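Local structure of PKS (Streptomyces albus, 4OQJ) at residues R492-L496 with S497-Q501; A482-A485 with R486-K490; K266-S269 with D270-D274; A379-I382 with K383-M387; V200-A203 with C204-L207. The protein probably acts as a ketosynthase that extends polyketide chains carried on acyl carrier protein, in a multidomain synthase for the antibiotic oxazolomycin. All coordinates share one frame; numbering follows the deposited sequence.

Contact 1: R492-L496 with S497-Q501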
loop_
_atom_site.group_PDB
_atom_site.type_symbol
_atom_site.label_atom_id
_atom_site.label_comp_id
_atom_site.label_asym_id
_atom_site.label_seq_id
_atom_site.Cartn_x
_atom_site.Cartn_y
_atom_site.Cartn_z
ATOM N N ARG A 492 -21.020 -18.571 30.817
ATOM C CA ARG A 492 -21.382 -19.981 30.945
ATOM C C ARG A 492 -21.852 -20.555 29.607
ATOM O O ARG A 492 -21.792 -21.767 29.384
ATOM C CB ARG A 492 -22.472 -20.154 32.009
ATOM N N ASP A 493 -22.309 -19.671 28.721
ATOM C CA ASP A 493 -22.821 -20.069 27.410
ATOM C C ASP A 493 -21.728 -20.578 26.467
ATOM O O ASP A 493 -22.036 -21.195 25.448
ATOM C CB ASP A 493 -23.550 -18.892 26.750
ATOM N N LEU A 494 -20.464 -20.306 26.793
ATOM C CA LEU A 494 -19.349 -20.803 25.987
ATOM C C LEU A 494 -19.446 -22.313 25.858
ATOM O O LEU A 494 -19.751 -23.007 26.825
ATOM C CB LEU A 494 -17.997 -20.424 26.601
ATOM C CG LEU A 494 -17.448 -19.020 26.339
ATOM C CD1 LEU A 494 -16.219 -18.755 27.204
ATOM C CD2 LEU A 494 -17.104 -18.841 24.868
ATOM N N ASP A 495 -19.205 -22.817 24.656
ATOM C CA ASP A 495 -19.137 -24.253 24.429
ATOM C C ASP A 495 -17.734 -24.762 24.783
ATOM O O ASP A 495 -16.747 -24.293 24.226
ATOM C CB ASP A 495 -19.479 -24.567 22.971
ATOM C CG ASP A 495 -19.714 -26.040 22.726
ATOM O OD1 ASP A 495 -19.330 -26.872 23.579
ATOM O OD2 ASP A 495 -20.287 -26.369 21.666
ATOM N N LEU A 496 -17.639 -25.723 25.700
ATOM C CA LEU A 496 -16.335 -26.253 26.115
ATOM C C LEU A 496 -15.506 -26.727 24.917
ATOM O O LEU A 496 -14.279 -26.589 24.893
ATOM C CB LEU A 496 -16.515 -27.408 27.099
ATOM C CG LEU A 496 -15.217 -27.954 27.679
ATOM C CD1 LEU A 496 -14.538 -26.901 28.541
ATOM C CD2 LEU A 496 -15.470 -29.241 28.464
ATOM N N SER A 497 -16.197 -27.290 23.928
ATOM C CA SER A 497 -15.580 -27.749 22.692
ATOM C C SER A 497 -14.811 -26.630 22.012
ATOM O O SER A 497 -13.637 -26.776 21.654
ATOM C CB SER A 497 -16.649 -28.277 21.747
ATOM O OG SER A 497 -17.068 -29.562 22.145
ATOM N N ALA A 498 -15.498 -25.513 21.830
ATOM C CA ALA A 498 -14.923 -24.366 21.136
ATOM C C ALA A 498 -13.738 -23.814 21.916
ATOM O O ALA A 498 -12.730 -23.405 21.327
ATOM C CB ALA A 498 -15.983 -23.288 20.938
ATOM N N VAL A 499 -13.857 -23.809 23.242
ATOM C CA VAL A 499 -12.775 -23.342 24.094
ATOM C C VAL A 499 -11.550 -24.241 23.901
ATOM O O VAL A 499 -10.430 -23.747 23.723
ATOM C CB VAL A 499 -13.192 -23.316 25.569
ATOM C CG1 VAL A 499 -12.003 -23.053 26.471
ATOM C CG2 VAL A 499 -14.253 -22.249 25.801
ATOM N N ALA A 500 -11.773 -25.556 23.906
ATOM C CA ALA A 500 -10.682 -26.521 23.762
ATOM C C ALA A 500 -10.027 -26.392 22.407
ATOM O O ALA A 500 -8.807 -26.400 22.312
ATOM C CB ALA A 500 -11.184 -27.950 23.962
ATOM N N GLN A 501 -10.841 -26.283 21.361
ATOM C CA GLN A 501 -10.331 -26.187 19.997
ATOM C C GLN A 501 -9.527 -24.912 19.794
ATOM O O GLN A 501 -8.428 -24.930 19.227
ATOM C CB GLN A 501 -11.481 -26.227 18.992
ATOM C CG GLN A 501 -12.186 -27.591 18.889
ATOM C CD GLN A 501 -13.532 -27.505 18.168
ATOM O OE1 GLN A 501 -14.138 -26.433 18.074
ATOM N NE2 GLN A 501 -13.995 -28.634 17.646
#

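Contact 2: A482-A485 with R486-K490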
loop_
_atom_site.group_PDB
_atom_site.type_symbol
_atom_site.label_atom_id
_atom_site.label_comp_id
_atom_site.label_asym_id
_atom_site.label_seq_id
_atom_site.Cartn_x
_atom_site.Cartn_y
_atom_site.Cartn_z
ATOM N N ALA A 482 -5.202 -17.847 35.185
ATOM C CA ALA A 482 -6.169 -17.013 35.907
ATOM C C ALA A 482 -7.114 -16.295 34.943
ATOM O O ALA A 482 -8.325 -16.275 35.158
ATOM C CB ALA A 482 -5.442 -16.013 36.781
ATOM N N ASP A 483 -6.569 -15.722 33.868
ATOM C CA ASP A 483 -7.389 -15.053 32.858
ATOM C C ASP A 483 -8.430 -15.986 32.246
ATOM O O ASP A 483 -9.578 -15.590 32.032
ATOM C CB ASP A 483 -6.523 -14.487 31.713
ATOM C CG ASP A 483 -5.675 -13.280 32.127
ATOM O OD1 ASP A 483 -5.941 -12.673 33.190
ATOM O OD2 ASP A 483 -4.737 -12.933 31.365
ATOM N N LEU A 484 -8.016 -17.202 31.887
ATOM C CA LEU A 484 -8.945 -18.144 31.265
ATOM C C LEU A 484 -10.017 -18.542 32.270
ATOM O O LEU A 484 -11.198 -18.623 31.934
ATOM C CB LEU A 484 -8.220 -19.398 30.764
ATOM C CG LEU A 484 -9.143 -20.430 30.100
ATOM C CD1 LEU A 484 -9.814 -19.847 28.873
ATOM C CD2 LEU A 484 -8.396 -21.714 29.741
ATOM N N ALA A 485 -9.586 -18.806 33.498
ATOM C CA ALA A 485 -10.508 -19.134 34.590
ATOM C C ALA A 485 -11.574 -18.066 34.712
ATOM O O ALA A 485 -12.770 -18.363 34.730
ATOM C CB ALA A 485 -9.761 -19.269 35.882
ATOM N N ARG A 486 -11.116 -16.815 34.765
ATOM C CA ARG A 486 -11.995 -15.665 34.887
ATOM C C ARG A 486 -12.940 -15.590 33.706
ATOM O O ARG A 486 -14.135 -15.384 33.876
ATOM C CB ARG A 486 -11.171 -14.375 34.993
ATOM C CG ARG A 486 -11.985 -13.111 35.310
ATOM C CD ARG A 486 -11.091 -11.873 35.513
ATOM N NE ARG A 486 -9.888 -12.169 36.302
ATOM C CZ ARG A 486 -8.646 -12.213 35.817
ATOM N NH1 ARG A 486 -8.400 -11.967 34.531
ATOM N NH2 ARG A 486 -7.634 -12.506 36.629
ATOM N N ALA A 487 -12.415 -15.752 32.497
ATOM C CA ALA A 487 -13.266 -15.648 31.313
ATOM C C ALA A 487 -14.312 -16.774 31.314
ATOM O O ALA A 487 -15.449 -16.607 30.846
ATOM C CB ALA A 487 -12.420 -15.692 30.037
ATOM N N LEU A 488 -13.923 -17.933 31.825
ATOM C CA LEU A 488 -14.825 -19.076 31.812
ATOM C C LEU A 488 -15.966 -18.867 32.828
ATOM O O LEU A 488 -17.128 -19.158 32.527
ATOM C CB LEU A 488 -14.050 -20.370 32.090
ATOM C CG LEU A 488 -13.186 -20.888 30.920
ATOM C CD1 LEU A 488 -12.475 -22.171 31.318
ATOM C CD2 LEU A 488 -13.985 -21.107 29.628
ATOM N N ARG A 489 -15.651 -18.332 34.005
ATOM C CA ARG A 489 -16.696 -17.969 34.986
ATOM C C ARG A 489 -17.721 -16.991 34.424
ATOM O O ARG A 489 -18.911 -17.100 34.707
ATOM C CB ARG A 489 -16.080 -17.333 36.228
ATOM C CG ARG A 489 -15.357 -18.279 37.144
ATOM C CD ARG A 489 -14.241 -17.565 37.881
ATOM N NE ARG A 489 -14.593 -16.193 38.233
ATOM C CZ ARG A 489 -13.714 -15.275 38.622
ATOM N NH1 ARG A 489 -14.127 -14.052 38.926
ATOM N NH2 ARG A 489 -12.421 -15.578 38.702
ATOM N N LYS A 490 -17.246 -16.032 33.635
ATOM C CA LYS A 490 -18.058 -14.892 33.214
ATOM C C LYS A 490 -18.890 -15.130 31.960
ATOM O O LYS A 490 -19.688 -14.276 31.579
ATOM C CB LYS A 490 -17.162 -13.680 32.986
ATOM C CG LYS A 490 -16.566 -13.102 34.262
ATOM C CD LYS A 490 -15.553 -12.003 33.954
ATOM C CE LYS A 490 -16.152 -10.880 33.108
ATOM N NZ LYS A 490 -15.159 -9.810 32.804
HETATM O O HOH W 1 -10.116 -12.986 31.804
HETATM O O HOH W 2 -4.986 -12.820 35.845
#

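Contact 3: K266-S269 with D270-D274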
loop_
_atom_site.group_PDB
_atom_site.type_symbol
_atom_site.label_atom_id
_atom_site.label_comp_id
_atom_site.label_asym_id
_atom_site.label_seq_id
_atom_site.Cartn_x
_atom_site.Cartn_y
_atom_site.Cartn_z
ATOM N N LYS A 266 -11.068 -11.940 6.437
ATOM C CA LYS A 266 -11.187 -13.185 5.688
ATOM C C LYS A 266 -12.468 -13.120 4.871
ATOM O O LYS A 266 -13.438 -12.510 5.313
ATOM C CB LYS A 266 -11.231 -14.381 6.646
ATOM C CG LYS A 266 -11.300 -15.748 5.961
ATOM C CD LYS A 266 -11.575 -16.866 6.976
ATOM C CE LYS A 266 -10.468 -17.877 7.037
ATOM N NZ LYS A 266 -10.765 -19.042 7.936
ATOM N N ARG A 267 -12.499 -13.730 3.693
ATOM C CA ARG A 267 -13.744 -13.749 2.931
ATOM C C ARG A 267 -14.833 -14.286 3.821
ATOM O O ARG A 267 -14.606 -15.236 4.558
ATOM C CB ARG A 267 -13.658 -14.627 1.698
ATOM C CG ARG A 267 -12.757 -14.143 0.613
ATOM C CD ARG A 267 -12.963 -15.040 -0.577
ATOM N NE ARG A 267 -12.020 -14.771 -1.650
ATOM C CZ ARG A 267 -12.347 -14.259 -2.832
ATOM N NH1 ARG A 267 -13.612 -13.939 -3.128
ATOM N NH2 ARG A 267 -11.393 -14.068 -3.733
ATOM N N LEU A 268 -16.010 -13.689 3.757
ATOM C CA LEU A 268 -17.098 -14.120 4.634
ATOM C C LEU A 268 -17.467 -15.569 4.390
ATOM O O LEU A 268 -17.685 -16.318 5.344
ATOM C CB LEU A 268 -18.333 -13.243 4.447
ATOM C CG LEU A 268 -19.558 -13.679 5.250
ATOM C CD1 LEU A 268 -19.249 -13.726 6.735
ATOM C CD2 LEU A 268 -20.751 -12.739 4.971
ATOM N N SER A 269 -17.541 -15.975 3.128
ATOM C CA SER A 269 -17.897 -17.366 2.824
ATOM C C SER A 269 -16.888 -18.326 3.447
ATOM O O SER A 269 -17.292 -19.332 4.014
ATOM C CB SER A 269 -17.980 -17.607 1.320
ATOM O OG SER A 269 -16.731 -17.351 0.702
ATOM N N ASP A 270 -15.591 -18.011 3.365
ATOM C CA ASP A 270 -14.567 -18.863 3.982
ATOM C C ASP A 270 -14.721 -18.904 5.494
ATOM O O ASP A 270 -14.600 -19.964 6.114
ATOM C CB ASP A 270 -13.149 -18.382 3.644
ATOM C CG ASP A 270 -12.806 -18.522 2.171
ATOM O OD1 ASP A 270 -13.483 -19.298 1.470
ATOM O OD2 ASP A 270 -11.845 -17.855 1.713
ATOM N N ALA A 271 -14.961 -17.743 6.093
ATOM C CA ALA A 271 -15.073 -17.646 7.539
ATOM C C ALA A 271 -16.189 -18.541 8.054
ATOM O O ALA A 271 -16.019 -19.274 9.031
ATOM C CB ALA A 271 -15.322 -16.197 7.961
ATOM N N LEU A 272 -17.335 -18.475 7.388
ATOM C CA LEU A 272 -18.485 -19.268 7.784
ATOM C C LEU A 272 -18.190 -20.757 7.608
ATOM O O LEU A 272 -18.540 -21.574 8.463
ATOM C CB LEU A 272 -19.706 -18.877 6.961
ATOM C CG LEU A 272 -20.240 -17.453 7.146
ATOM C CD1 LEU A 272 -21.323 -17.170 6.124
ATOM C CD2 LEU A 272 -20.779 -17.255 8.551
ATOM N N ALA A 273 -17.545 -21.098 6.497
ATOM C CA ALA A 273 -17.207 -22.491 6.207
ATOM C C ALA A 273 -16.240 -23.062 7.234
ATOM O O ALA A 273 -16.330 -24.228 7.592
ATOM C CB ALA A 273 -16.618 -22.609 4.824
ATOM N N ASP A 274 -15.313 -22.240 7.711
ATOM C CA ASP A 274 -14.302 -22.701 8.663
ATOM C C ASP A 274 -14.795 -22.647 10.099
ATOM O O ASP A 274 -14.130 -23.153 11.009
ATOM C CB ASP A 274 -13.021 -21.868 8.535
ATOM C CG ASP A 274 -12.349 -22.033 7.186
ATOM O OD1 ASP A 274 -12.699 -22.997 6.473
ATOM O OD2 ASP A 274 -11.471 -21.205 6.845
HETATM O O HOH W 3 -10.450 -15.436 2.576
HETATM O O HOH W 4 -15.852 -20.068 0.642
#

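Contact 4: A379-I382 with K383-M387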
loop_
_atom_site.group_PDB
_atom_site.type_symbol
_atom_site.label_atom_id
_atom_site.label_comp_id
_atom_site.label_asym_id
_atom_site.label_seq_id
_atom_site.Cartn_x
_atom_site.Cartn_y
_atom_site.Cartn_z
ATOM N N ALA A 379 -9.597 3.205 15.572
ATOM C CA ALA A 379 -10.465 3.534 16.688
ATOM C C ALA A 379 -11.914 3.679 16.186
ATOM O O ALA A 379 -12.855 3.195 16.819
ATOM C CB ALA A 379 -9.991 4.807 17.381
ATOM N N GLY A 380 -12.086 4.286 15.020
ATOM C CA GLY A 380 -13.417 4.476 14.445
ATOM C C GLY A 380 -14.065 3.170 13.964
ATOM O O GLY A 380 -15.241 2.925 14.211
ATOM N N LEU A 381 -13.293 2.337 13.269
ATOM C CA LEU A 381 -13.808 1.081 12.732
ATOM C C LEU A 381 -14.122 0.096 13.855
ATOM O O LEU A 381 -15.184 -0.540 13.855
ATOM C CB LEU A 381 -12.807 0.469 11.747
ATOM C CG LEU A 381 -13.161 -0.893 11.126
ATOM C CD1 LEU A 381 -14.525 -0.873 10.450
ATOM C CD2 LEU A 381 -12.087 -1.296 10.134
ATOM N N ILE A 382 -13.217 -0.015 14.825
ATOM C CA ILE A 382 -13.415 -0.962 15.905
ATOM C C ILE A 382 -14.587 -0.530 16.777
ATOM O O ILE A 382 -15.341 -1.380 17.196
ATOM C CB ILE A 382 -12.132 -1.164 16.738
ATOM C CG1 ILE A 382 -11.122 -1.947 15.892
ATOM C CG2 ILE A 382 -12.432 -1.963 18.018
ATOM C CD1 ILE A 382 -9.732 -2.069 16.485
ATOM N N LYS A 383 -14.789 0.769 17.007
ATOM C CA LYS A 383 -15.977 1.211 17.741
ATOM C C LYS A 383 -17.217 0.736 17.012
ATOM O O LYS A 383 -18.158 0.248 17.626
ATOM C CB LYS A 383 -16.025 2.745 17.895
ATOM C CG LYS A 383 -17.435 3.337 18.107
ATOM C CD LYS A 383 -17.406 4.872 18.105
ATOM C CE LYS A 383 -18.816 5.458 18.212
ATOM N NZ LYS A 383 -18.739 6.919 18.150
ATOM N N THR A 384 -17.215 0.897 15.694
ATOM C CA THR A 384 -18.394 0.601 14.889
ATOM C C THR A 384 -18.641 -0.905 14.862
ATOM O O THR A 384 -19.779 -1.356 14.927
ATOM C CB THR A 384 -18.225 1.167 13.442
ATOM O OG1 THR A 384 -18.056 2.592 13.513
ATOM C CG2 THR A 384 -19.423 0.849 12.577
ATOM N N ILE A 385 -17.574 -1.686 14.795
ATOM C CA ILE A 385 -17.705 -3.144 14.857
ATOM C C ILE A 385 -18.327 -3.592 16.187
ATOM O O ILE A 385 -19.198 -4.453 16.204
ATOM C CB ILE A 385 -16.341 -3.835 14.661
ATOM C CG1 ILE A 385 -15.886 -3.678 13.212
ATOM C CG2 ILE A 385 -16.418 -5.321 15.031
ATOM C CD1 ILE A 385 -14.430 -4.048 12.975
ATOM N N LEU A 386 -17.893 -3.005 17.299
ATOM C CA LEU A 386 -18.423 -3.394 18.607
ATOM C C LEU A 386 -19.898 -3.011 18.757
ATOM O O LEU A 386 -20.693 -3.783 19.303
ATOM C CB LEU A 386 -17.593 -2.762 19.728
ATOM C CG LEU A 386 -16.157 -3.309 19.814
ATOM C CD1 LEU A 386 -15.296 -2.457 20.728
ATOM C CD2 LEU A 386 -16.159 -4.757 20.311
HETATM N N MSE A 387 -20.261 -1.825 18.282
HETATM C CA MSE A 387 -21.651 -1.374 18.312
HETATM C C MSE A 387 -22.545 -2.360 17.584
HETATM O O MSE A 387 -23.636 -2.680 18.057
HETATM C CB MSE A 387 -21.804 0.009 17.657
HETATM C CG MSE A 387 -21.206 1.155 18.423
HETATM SE SE MSE A 387 -21.180 2.766 17.292
HETATM C CE MSE A 387 -23.084 3.005 17.043
#

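Contact 5: V200-A203 with C204-L207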
loop_
_atom_site.group_PDB
_atom_site.type_symbol
_atom_site.label_atom_id
_atom_site.label_comp_id
_atom_site.label_asym_id
_atom_site.label_seq_id
_atom_site.Cartn_x
_atom_site.Cartn_y
_atom_site.Cartn_z
ATOM N N VAL A 200 -7.055 -1.158 5.497
ATOM C CA VAL A 200 -8.205 -2.052 5.414
ATOM C C VAL A 200 -8.618 -2.226 3.951
ATOM O O VAL A 200 -8.884 -3.339 3.495
ATOM C CB VAL A 200 -9.395 -1.523 6.257
ATOM C CG1 VAL A 200 -10.685 -2.267 5.929
ATOM C CG2 VAL A 200 -9.095 -1.670 7.749
ATOM N N HIS A 201 -8.675 -1.124 3.209
ATOM C CA HIS A 201 -9.052 -1.192 1.801
ATOM C C HIS A 201 -8.105 -2.096 1.015
ATOM O O HIS A 201 -8.547 -2.963 0.243
ATOM C CB HIS A 201 -9.068 0.201 1.209
ATOM C CG HIS A 201 -9.238 0.229 -0.271
ATOM N ND1 HIS A 201 -10.468 0.123 -0.879
ATOM C CD2 HIS A 201 -8.332 0.399 -1.261
ATOM C CE1 HIS A 201 -10.314 0.229 -2.190
ATOM N NE2 HIS A 201 -9.031 0.397 -2.449
ATOM N N LEU A 202 -6.799 -1.927 1.214
ATOM C CA LEU A 202 -5.847 -2.721 0.437
ATOM C C LEU A 202 -5.868 -4.193 0.866
ATOM O O LEU A 202 -5.714 -5.081 0.025
ATOM C CB LEU A 202 -4.435 -2.150 0.551
ATOM C CG LEU A 202 -4.271 -0.753 -0.062
ATOM C CD1 LEU A 202 -2.893 -0.207 0.263
ATOM C CD2 LEU A 202 -4.514 -0.772 -1.573
ATOM N N ALA A 203 -6.078 -4.444 2.152
ATOM C CA ALA A 203 -6.233 -5.819 2.640
ATOM C C ALA A 203 -7.419 -6.508 1.955
ATOM O O ALA A 203 -7.309 -7.650 1.493
ATOM C CB ALA A 203 -6.409 -5.830 4.128
ATOM N N CYS A 204 -8.553 -5.814 1.876
ATOM C CA CYS A 204 -9.712 -6.369 1.186
ATOM C C CYS A 204 -9.422 -6.597 -0.301
ATOM O O CYS A 204 -9.789 -7.632 -0.850
ATOM C CB CYS A 204 -10.919 -5.451 1.356
ATOM S SG CYS A 204 -11.550 -5.357 3.058
ATOM N N LEU A 205 -8.766 -5.644 -0.959
ATOM C CA LEU A 205 -8.401 -5.830 -2.381
ATOM C C LEU A 205 -7.505 -7.063 -2.557
ATOM O O LEU A 205 -7.703 -7.886 -3.462
ATOM C CB LEU A 205 -7.671 -4.602 -2.917
ATOM C CG LEU A 205 -8.368 -3.806 -4.012
ATOM C CD1 LEU A 205 -9.766 -3.364 -3.575
ATOM C CD2 LEU A 205 -7.512 -2.610 -4.374
ATOM N N SER A 206 -6.519 -7.194 -1.675
ATOM C CA SER A 206 -5.636 -8.362 -1.698
ATOM C C SER A 206 -6.402 -9.662 -1.544
ATOM O O SER A 206 -6.171 -10.615 -2.293
ATOM C CB SER A 206 -4.596 -8.278 -0.586
ATOM O OG SER A 206 -3.353 -7.879 -1.095
ATOM N N LEU A 207 -7.298 -9.699 -0.559
ATOM C CA LEU A 207 -8.115 -10.879 -0.279
ATOM C C LEU A 207 -8.977 -11.251 -1.457
ATOM O O LEU A 207 -9.109 -12.423 -1.793
ATOM C CB LEU A 207 -9.025 -10.659 0.929
ATOM C CG LEU A 207 -8.390 -10.809 2.309
ATOM C CD1 LEU A 207 -9.345 -10.304 3.373
ATOM C CD2 LEU A 207 -8.048 -12.256 2.583
#

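Contact 1: R492-L496 with S497-Q501
Asp495 grips the opening turn of helix 496-505 with its carboxylate and with its carbonyl. The side-chain bond runs from Ser497 N to Asp495 OD1, 3.2 Å long with an N-H...O angle of 153°; the donor meets the oxygen from above the carboxylate plane, 56° out of it. CG stands anti to the backbone N (chi1 -168°), which brings the carboxylate beside the carbonyl carbon and over the start of the helix, with OD1 3.5 Å from Ser497 CB. Asp495 is therefore the N-cap, taking up an N-H that has no preceding turn to receive it, and its negative charge probably suits the positive end of the helix dipole. In the backbone, Val499 N donates to Asp495 O at 3.1 Å and Ala500 N to Leu496 O at 2.9 Å, two successive helical bonds from the cap onward. Apolar contact comes from Leu494 CB, which lies 4.2 Å from Val499 CG2. These residues, one before the cap and four after it, are placed as in a hydrophobic staple, and both pack on Leu488 of helix 474-490. Leu496, Val499 and Ala500 also touch Leu467 of strand 465-471.

Contact 2: A482-A485 with R486-K490
Asp483 and Arg486 lie side by side and point the same way from helix 474-490, an i to i+3 pair joined by a salt bridge. NH1 of Arg486 donates to OD1 of Asp483 at 2.9 Å, with an N-H...O angle of 158°. The carboxylate oxygen sits near the guanidinium plane, and the two planes are turned 66° apart; NH1 alone bonds to Asp483 OD1, with NH2 of Arg486 left 3.8 Å from it, so the bridge is monodentate, met on the anti side of the carboxylate oxygen. A bend at chi3 (-42°) folds the arginine back over its own turn and puts Ala482 O over one guanidinium face, 4.0 Å above the plane. One water closes a ring at the salt bridge: it donates to Asp483 OD1 at 2.8 Å and accepts from Arg486 NH2 at 2.8 Å. A second donates to Asp483 O and only weakly engages NH1. The aliphatic pair, Leu484 and Leu488, is one turn apart and the two side chains slant across each other, with Leu484 CG 4.0 Å from Leu488 CD1. Beneath both pairs runs the regular helical ladder, for instance Arg486 N to Ala482 O at 2.9 Å. The amphipathic helix is thus covered on its leucine side: Leu484 packs on Leu528 of helix 521-530 and Leu503 of helix 496-505, while Leu488 meets Val521 and Ala524 of helix 521-530.

Contact 3: K266-S269 with D270-D274
Asp270 sets its carboxylate alongside Arg267, both side chains pointing the same way with carboxylate and guanidinium planes 59° apart. What OD2 of Asp270 meets is the aliphatic part of the arginine: Arg267 CB at 3.7 Å and CD at 3.8 Å, both over one face of the carboxylate. The charged ends stay beyond salt-bridge distance, NE of Arg267 being 4.6 Å from OD2 of Asp270. The place is a strand-to-helix junction at the end of strand 259-267, where Arg267 is the N-cap of helix 268-274 and Ala271 N donates to Arg267 O. Two waters attend the carboxylate, one accepting from Arg267 N and probably donating to OD2, the other donating to OD1 at 2.6 Å and bonded to Ser269 OG. Across the turn, Leu268 CD1 rests 3.9 Å from Leu272 CG; both leucines also touch Val18, and backbone bonds of Lys266 and Leu268 tie the junction to Ala24 and Asp22. Lys266 bridges strand and helix. Its CD passes 3.9 Å from Ala271 CB, and a bend at chi3 (-119°, off the staggered positions) directs the ammonium to Asp274. Asp276 and the hydroxyl of Tyr123 also bind NZ, a setting that probably favours the charged lysine. Lys266 NZ bonds to Asp274 OD2 on the anti lone pair of that oxygen; the modelled separation of 2.5 Å is short enough that its exact value is doubtful.

Contact 4: A379-I382 with K383-M387
Ala379 meets Lys383 through the backbone: Lys383 N donates to Ala379 O at 3.1 Å, arriving above the carbonyl plane, 35° out of it. The lysine side chain, extended beyond CG, leads away from this turn to Glu327, with which NZ forms a salt bridge, and to the hydroxyl of Tyr325, which give its buried charge two polar partners. Gly380 offers a carbonyl that accepts twice from one residue. Thr384 N reaches Gly380 O at 3.2 Å and Thr384 OG1 reaches it at 2.9 Å, from opposite faces of the carbonyl plane. The hydroxyl gets there because OG1 is anti to the carbonyl carbon (chi1 -60°), the setting that folds it back toward the preceding turn. Leu381 supplies an in-plane acceptor, Leu381 O, to Ile385 N at 2.8 Å. Its side chain slants across that of Ile385, with Leu381 CG 3.9 Å from Ile385 CD1. Ile382 instead runs beside Leu386, both pointing the same way, and its CG2 branch touches Leu386 CD1 at 4.0 Å; this pair packs on Phe41 of helix 38-46. Ile385 faces Val25 and Leu28 of strand 23-31, whereas Thr384 rests on strand 325-327. A helix buried in this way, its few polar groups paired internally and flanked by strands, is characteristic of the central helical layer of the thiolase fold, to which the ketosynthases belong.

Contact 5: V200-A203 with C204-L207
Val200, His201, Leu202 and Ala203 each accept one helical bond from the residue four places on, the shortest being Ser206 N to Leu202 O at 2.8 Å, all with N-H...O angles of at least 162°, the evidence for an undistorted alpha-helix. Of the side chains, His201 and Leu205 make the most intimate pair. CD1 of Leu205 approaches the His201 ring as an off-centre CH-pi contact, 4.2 Å from the centroid and 29° off the ring normal, while CD2 comes in obliquely to NE2 at 3.9 Å. The ring is carried there by a first torsion that leaves CG anti to the backbone N (chi1 171°), and its rotation is fixed by two polar partners: ND1 is hydrogen-bonded to Thr285 OG1 and NE2 to Asp211 of the second subunit. Val200 and Cys204 touch more loosely, Val200 CG1 standing 4.3 Å from Cys204 SG. The same CD2 of Leu205 is 4.5 Å from Leu202 CD2, at the limit of contact. Ser206 adds a buried hydroxyl whose OG is hydrogen-bonded to Tyr135 OH and to Asp211 of its own chain. Helix 195-209 thus sits between sheet and dimer partner, consistent with a core helix of the thiolase fold. Ala203, with its small side chain, lies against Ala215 and Ala217 of strand 214-221 and Leu265 of strand 259-267; Val200 reaches Ile282 of strand 280-289. Toward the second subunit, Leu202 packs on Tyr135 and Leu205 on Ser209 of that neighbouring chain.

Contacts 4 and 5 are the buried ones, on two helices whose turns meet where Leu381 packs on Val200, CD2 to CG2 at 3.8 Å; Lys383, His201 and Ser206 find their polar partners elsewhere, while Thr384 is satisfied within its own helix, and contact 5 alone touches the second subunit. Contacts 1, 2 and 3 are partly buried and rely more on charge: a cap, a water-closed salt bridge and a lysine linking strand to helix. Contact 2 lies on helix 474-490 and contact 1 on the loop and start of helix 496-505 that follow; their centres are about 12 Å apart and leucine and valine side chains join them. Contact 3 approaches contact 5, with Lys266 N beside Leu207.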